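Local coordinates for nucleoside-diphosphate sugar epimerase (SulA family) (Corynebacterium glutamicum, PDB 3OH8), which probably acts as a nucleoside-diphosphate sugar epimerase, with an NAD-dependent epimerase/dehydratase domain of Rossmann type, although its substrate is not established, at residues A[111-115]-A[116-120]; A[427-431]-A[432-436]. One frame throughout, in Å; residues are numbered along the deposited sequence.

Interaction 1: A[111-115]-A[116-120]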
ATOM      1  N   THR A 111      -9.925  22.684  13.065  1.00 35.19           N
ATOM      2  CA  THR A 111      -8.559  23.153  12.842  1.00 38.85           C
ATOM      3  C   THR A 111      -8.610  24.482  12.081  1.00 46.43           C
ATOM      4  O   THR A 111      -9.582  24.764  11.380  1.00 44.63           O
ATOM      5  CB  THR A 111      -7.713  22.110  12.062  1.00 39.02           C
ATOM      6  OG1 THR A 111      -6.373  22.585  11.906  1.00 40.61           O
ATOM      7  CG2 THR A 111      -8.304  21.841  10.687  1.00 35.42           C
ATOM      8  N   ARG A 112      -7.586  25.313  12.234  1.00 49.56           N
ATOM      9  CA  ARG A 112      -7.618  26.631  11.602  1.00 52.34           C
ATOM     10  C   ARG A 112      -7.179  26.583  10.148  1.00 50.18           C
ATOM     11  O   ARG A 112      -7.280  27.576   9.427  1.00 52.20           O
ATOM     12  CB  ARG A 112      -6.826  27.670  12.405  1.00 57.26           C
ATOM     13  CG  ARG A 112      -7.563  28.135  13.647  1.00 63.45           C
ATOM     14  CD  ARG A 112      -7.181  29.533  14.082  1.00 68.29           C
ATOM     15  NE  ARG A 112      -8.167  30.076  15.012  1.00 71.36           N
ATOM     16  CZ  ARG A 112      -8.188  29.812  16.315  1.00 74.08           C
ATOM     17  NH1 ARG A 112      -7.273  29.010  16.846  1.00 72.78           N
ATOM     18  NH2 ARG A 112      -9.126  30.348  17.087  1.00 73.69           N
ATOM     19  N   LEU A 113      -6.703  25.417   9.721  1.00 51.97           N
ATOM     20  CA  LEU A 113      -6.374  25.190   8.322  1.00 49.12           C
ATOM     21  C   LEU A 113      -7.629  25.336   7.475  1.00 51.53           C
ATOM     22  O   LEU A 113      -8.678  24.801   7.823  1.00 51.70           O
ATOM     23  CB  LEU A 113      -5.819  23.779   8.127  1.00 45.39           C
ATOM     24  CG  LEU A 113      -4.666  23.321   9.010  1.00 44.02           C
ATOM     25  CD1 LEU A 113      -4.355  21.859   8.752  1.00 39.73           C
ATOM     26  CD2 LEU A 113      -3.450  24.188   8.756  1.00 47.34           C
ATOM     27  N   PRO A 114      -7.526  26.067   6.360  1.00 53.63           N
ATOM     28  CA  PRO A 114      -8.651  26.157   5.425  1.00 56.96           C
ATOM     29  C   PRO A 114      -9.021  24.778   4.879  1.00 56.50           C
ATOM     30  O   PRO A 114      -8.144  23.927   4.687  1.00 55.18           O
ATOM     31  CB  PRO A 114      -8.108  27.050   4.299  1.00 59.16           C
ATOM     32  CG  PRO A 114      -6.619  27.084   4.494  1.00 59.50           C
ATOM     33  CD  PRO A 114      -6.401  26.926   5.962  1.00 56.55           C
ATOM     34  N   ALA A 115     -10.311  24.564   4.642  1.00 51.26           N
ATOM     35  CA  ALA A 115     -10.790  23.304   4.094  1.00 46.04           C
ATOM     36  C   ALA A 115      -9.965  22.882   2.884  1.00 41.92           C
ATOM     37  O   ALA A 115      -9.655  21.707   2.711  1.00 40.64           O
ATOM     38  CB  ALA A 115     -12.255  23.418   3.716  1.00 46.72           C
ATOM     39  N   SER A 116      -9.606  23.848   2.048  1.00 37.36           N
ATOM     40  CA  SER A 116      -8.827  23.559   0.859  1.00 38.67           C
ATOM     41  C   SER A 116      -7.523  22.835   1.190  1.00 36.82           C
ATOM     42  O   SER A 116      -6.960  22.141   0.345  1.00 38.20           O
ATOM     43  CB  SER A 116      -8.532  24.845   0.093  1.00 51.89           C
ATOM     44  OG  SER A 116      -7.703  24.576  -1.026  1.00 60.72           O
ATOM     45  N   THR A 117      -7.054  23.001   2.422  1.00 32.96           N
ATOM     46  CA  THR A 117      -5.825  22.366   2.898  1.00 35.01           C
ATOM     47  C   THR A 117      -6.010  20.867   3.173  1.00 33.49           C
ATOM     48  O   THR A 117      -5.042  20.098   3.199  1.00 28.28           O
ATOM     49  CB  THR A 117      -5.367  23.029   4.225  1.00 58.29           C
ATOM     50  OG1 THR A 117      -5.174  24.436   4.025  1.00 60.16           O
ATOM     51  CG2 THR A 117      -4.080  22.403   4.738  1.00 58.59           C
ATOM     52  N   LEU A 118      -7.257  20.455   3.384  1.00 26.49           N
ATOM     53  CA  LEU A 118      -7.537  19.125   3.896  1.00 24.37           C
ATOM     54  C   LEU A 118      -8.185  18.237   2.855  1.00 22.86           C
ATOM     55  O   LEU A 118      -8.367  17.047   3.073  1.00 20.82           O
ATOM     56  CB  LEU A 118      -8.468  19.231   5.099  1.00 24.70           C
ATOM     57  CG  LEU A 118      -7.966  20.086   6.263  1.00 30.73           C
ATOM     58  CD1 LEU A 118      -9.134  20.563   7.119  1.00 28.98           C
ATOM     59  CD2 LEU A 118      -6.952  19.307   7.089  1.00 32.09           C
ATOM     60  N   THR A 119      -8.549  18.820   1.725  1.00 19.74           N
ATOM     61  CA  THR A 119      -9.232  18.087   0.675  1.00 26.49           C
ATOM     62  C   THR A 119      -8.469  16.841   0.211  1.00 22.18           C
ATOM     63  O   THR A 119      -9.041  15.749   0.107  1.00 23.30           O
ATOM     64  CB  THR A 119      -9.501  19.009  -0.521  1.00 35.13           C
ATOM     65  OG1 THR A 119     -10.517  19.949  -0.155  1.00 46.16           O
ATOM     66  CG2 THR A 119      -9.974  18.209  -1.703  1.00 39.56           C
ATOM     67  N   GLY A 120      -7.185  17.009  -0.073  1.00 23.80           N
ATOM     68  CA  GLY A 120      -6.343  15.917  -0.541  1.00 22.28           C
ATOM     69  C   GLY A 120      -6.254  14.780   0.464  1.00 20.54           C
ATOM     70  O   GLY A 120      -6.464  13.617   0.123  1.00 22.72           O
TER
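The two methyls of L118 meet two residues of the preceding loop, T111 and L113. CD1 of L118 reaches CG2 of T111 end to end at 3.9 Å, while CD2 of L118 lies 4.0 Å from CD1 of L113, whose side chain runs across it at about a right angle. T111 offers a methyl because its OG1 stands anti to the backbone N (chi1 -178°), which places CG2 between N and the carbonyl carbon. L113 also crosses T117 nearly perpendicularly, its CB 4.0 Å from CB of T117. The hydroxyl of T117 faces the proline ring instead: OG1 of T117 comes within 3.1 Å of CG of P114, a tight polar-to-apolar contact on an exposed part of the loop.

The backbone is held by two overlapping i to i+3 bonds. T117 N donates to P114 O over 2.7 Å. The second bond, from L118 N to A115 O, is of similar length at 2.8 Å and fairly straight. A115 O also receives weak bonds from T119 N (3.2 Å) and T119 OG1. This carbonyl oxygen thus takes one good and two weak bonds just before helix 119-139. Further out, W90 and L3 pack against L118, A86 meets L113, and I454 of helix 448-454 lies on A115 and S116.

The arrangement is a turn from a strand into a helix: overlapping i to i+3 turns carry the chain from strand 102-110, the last in sequence of the antiparallel sheet, into the long helix 119-139. Seven strands in this order followed by a long helix are consistent with a helix-grip fold of the Bet v1/START-like kind.

Interaction 2: A[427-431]-A[432-436]; sequences FRYTD and IGAAI
The ring of Y429 lies obliquely against the first turn of helix 432-440, where A434 and A435 receive it: its CD1 is 3.8 Å from O of A434, and its CG is 3.9 Å from CA of A435. The imidazole of H438, one turn further along the same helix, stacks with this ring. This is a helix N-terminus entered from a loop, within the DUF1731 region, and the tyrosine folds back from the loop to pack on the turn that follows. Its CB meets CB of A435 at 3.8 Å. A435 packs on W339 and A341 of strand 336-341, and Y429 on A341; both are buried. Before Y429, R428 forms salt bridges with D347 and with D132 of helix 119-139, tying the loop to two other helices.

The carboxylate of D431, at the N-cap position, does not cap the helix. The main-chain carbonyl of this residue is used in the first turn: D431 O accepts from A435 N over 3.1 Å, at 155°, with the donor in the plane of the carbonyl.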
ATOM      1  N   PHE A 427      -7.525  -4.625 -10.895  1.00 18.49           N
ATOM      2  CA  PHE A 427      -6.509  -3.662 -10.486  1.00 18.35           C
ATOM      3  C   PHE A 427      -7.193  -2.416  -9.964  1.00 18.93           C
ATOM      4  O   PHE A 427      -8.205  -1.986 -10.503  1.00 17.71           O
ATOM      5  CB  PHE A 427      -5.616  -3.269 -11.664  1.00 18.91           C
ATOM      6  CG  PHE A 427      -4.678  -4.349 -12.096  1.00 18.06           C
ATOM      7  CD1 PHE A 427      -5.081  -5.304 -13.010  1.00 20.04           C
ATOM      8  CD2 PHE A 427      -3.390  -4.407 -11.592  1.00 18.32           C
ATOM      9  CE1 PHE A 427      -4.218  -6.304 -13.424  1.00 22.74           C
ATOM     10  CE2 PHE A 427      -2.517  -5.411 -11.992  1.00 23.60           C
ATOM     11  CZ  PHE A 427      -2.928  -6.361 -12.909  1.00 18.78           C
ATOM     12  N   ARG A 428      -6.625  -1.832  -8.918  1.00 17.06           N
ATOM     13  CA  ARG A 428      -7.111  -0.572  -8.389  1.00 18.14           C
ATOM     14  C   ARG A 428      -6.846   0.564  -9.368  1.00 20.24           C
ATOM     15  O   ARG A 428      -7.692   1.438  -9.555  1.00 18.80           O
ATOM     16  CB  ARG A 428      -6.425  -0.258  -7.065  1.00 15.53           C
ATOM     17  CG  ARG A 428      -6.752  -1.247  -5.953  1.00 13.19           C
ATOM     18  CD  ARG A 428      -6.295  -0.711  -4.602  1.00 12.80           C
ATOM     19  NE  ARG A 428      -6.297  -1.753  -3.572  1.00 12.41           N
ATOM     20  CZ  ARG A 428      -6.298  -1.503  -2.267  1.00 14.69           C
ATOM     21  NH1 ARG A 428      -6.300  -0.246  -1.848  1.00 11.60           N
ATOM     22  NH2 ARG A 428      -6.296  -2.504  -1.385  1.00 12.45           N
ATOM     23  N   TYR A 429      -5.663   0.563  -9.974  1.00 20.91           N
ATOM     24  CA  TYR A 429      -5.287   1.622 -10.905  1.00 18.08           C
ATOM     25  C   TYR A 429      -4.723   1.048 -12.198  1.00 22.20           C
ATOM     26  O   TYR A 429      -3.596   0.563 -12.244  1.00 24.40           O
ATOM     27  CB  TYR A 429      -4.293   2.571 -10.244  1.00 14.50           C
ATOM     28  CG  TYR A 429      -4.802   3.058  -8.917  1.00 17.28           C
ATOM     29  CD1 TYR A 429      -5.778   4.048  -8.853  1.00 20.62           C
ATOM     30  CD2 TYR A 429      -4.347   2.493  -7.727  1.00 13.77           C
ATOM     31  CE1 TYR A 429      -6.283   4.481  -7.630  1.00 21.82           C
ATOM     32  CE2 TYR A 429      -4.836   2.925  -6.501  1.00 18.81           C
ATOM     33  CZ  TYR A 429      -5.813   3.915  -6.468  1.00 22.35           C
ATOM     34  OH  TYR A 429      -6.312   4.345  -5.277  1.00 17.87           O
ATOM     35  N   THR A 430      -5.527   1.086 -13.251  1.00 20.96           N
ATOM     36  CA  THR A 430      -5.077   0.596 -14.547  1.00 21.12           C
ATOM     37  C   THR A 430      -4.330   1.700 -15.306  1.00 22.86           C
ATOM     38  O   THR A 430      -3.515   1.420 -16.188  1.00 27.77           O
ATOM     39  CB  THR A 430      -6.269   0.080 -15.393  1.00 20.71           C
ATOM     40  OG1 THR A 430      -7.262   1.102 -15.479  1.00 21.75           O
ATOM     41  CG2 THR A 430      -6.906  -1.144 -14.740  1.00 18.82           C
ATOM     42  N   ASP A 431      -4.603   2.954 -14.957  1.00 25.55           N
ATOM     43  CA  ASP A 431      -4.008   4.086 -15.666  1.00 27.75           C
ATOM     44  C   ASP A 431      -3.082   4.885 -14.763  1.00 22.38           C
ATOM     45  O   ASP A 431      -3.443   5.233 -13.641  1.00 21.63           O
ATOM     46  CB  ASP A 431      -5.097   5.008 -16.218  1.00 33.60           C
ATOM     47  CG  ASP A 431      -6.195   4.244 -16.924  1.00 54.30           C
ATOM     48  OD1 ASP A 431      -5.869   3.377 -17.767  1.00 57.27           O
ATOM     49  OD2 ASP A 431      -7.383   4.511 -16.631  1.00 62.59           O
ATOM     50  N   ILE A 432      -1.897   5.197 -15.270  1.00 18.85           N
ATOM     51  CA  ILE A 432      -0.874   5.817 -14.442  1.00 21.49           C
ATOM     52  C   ILE A 432      -1.272   7.195 -13.900  1.00 22.95           C
ATOM     53  O   ILE A 432      -0.904   7.555 -12.784  1.00 20.29           O
ATOM     54  CB  ILE A 432       0.470   5.910 -15.194  1.00 22.51           C
ATOM     55  CG1 ILE A 432       1.597   6.223 -14.209  1.00 19.60           C
ATOM     56  CG2 ILE A 432       0.381   6.933 -16.322  1.00 25.44           C
ATOM     57  CD1 ILE A 432       2.981   6.037 -14.786  1.00 23.22           C
ATOM     58  N   GLY A 433      -2.024   7.954 -14.692  1.00 22.08           N
ATOM     59  CA  GLY A 433      -2.583   9.214 -14.236  1.00 26.70           C
ATOM     60  C   GLY A 433      -3.428   9.039 -12.989  1.00 20.86           C
ATOM     61  O   GLY A 433      -3.318   9.810 -12.042  1.00 17.10           O
ATOM     62  N   ALA A 434      -4.266   8.014 -12.975  1.00 19.47           N
ATOM     63  CA  ALA A 434      -5.087   7.744 -11.798  1.00 23.05           C
ATOM     64  C   ALA A 434      -4.263   7.263 -10.596  1.00 23.26           C
ATOM     65  O   ALA A 434      -4.583   7.595  -9.460  1.00 19.59           O
ATOM     66  CB  ALA A 434      -6.184   6.742 -12.126  1.00 15.88           C
ATOM     67  N   ALA A 435      -3.218   6.475 -10.845  1.00 18.15           N
ATOM     68  CA  ALA A 435      -2.343   6.020  -9.763  1.00 17.41           C
ATOM     69  C   ALA A 435      -1.610   7.200  -9.135  1.00 14.32           C
ATOM     70  O   ALA A 435      -1.499   7.307  -7.911  1.00 15.40           O
ATOM     71  CB  ALA A 435      -1.334   5.000 -10.286  1.00 19.69           C
ATOM     72  N   ILE A 436      -1.124   8.097  -9.982  1.00 15.93           N
ATOM     73  CA  ILE A 436      -0.359   9.257  -9.522  1.00 18.57           C
ATOM     74  C   ILE A 436      -1.244  10.242  -8.747  1.00 21.40           C
ATOM     75  O   ILE A 436      -0.819  10.816  -7.735  1.00 21.55           O
ATOM     76  CB  ILE A 436       0.322   9.963 -10.720  1.00 19.14           C
ATOM     77  CG1 ILE A 436       1.456   9.094 -11.277  1.00 18.05           C
ATOM     78  CG2 ILE A 436       0.861  11.331 -10.330  1.00 19.86           C
ATOM     79  CD1 ILE A 436       1.862   9.484 -12.687  1.00 21.68           C
TER

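In the fold
Both interactions lead a loop into a helix, but in different surroundings. Interaction 1 lies towards the periphery of the chain, its centre about 24 Å from the chain centre; interaction 2 is more central, at about 13 Å. Aliphatic tips and overlapping turns dominate 111-120, whereas an aromatic ring on small alanines and the i to i+4 bonds of a regular helix mark 427-436. The two do not touch, their nearest atoms being about 10 Å apart, yet they share an element: helix 119-139 begins in interaction 1, and further along it D132 receives R428 from the loop of interaction 2, linking the antiparallel-sheet region to the DUF1731 region.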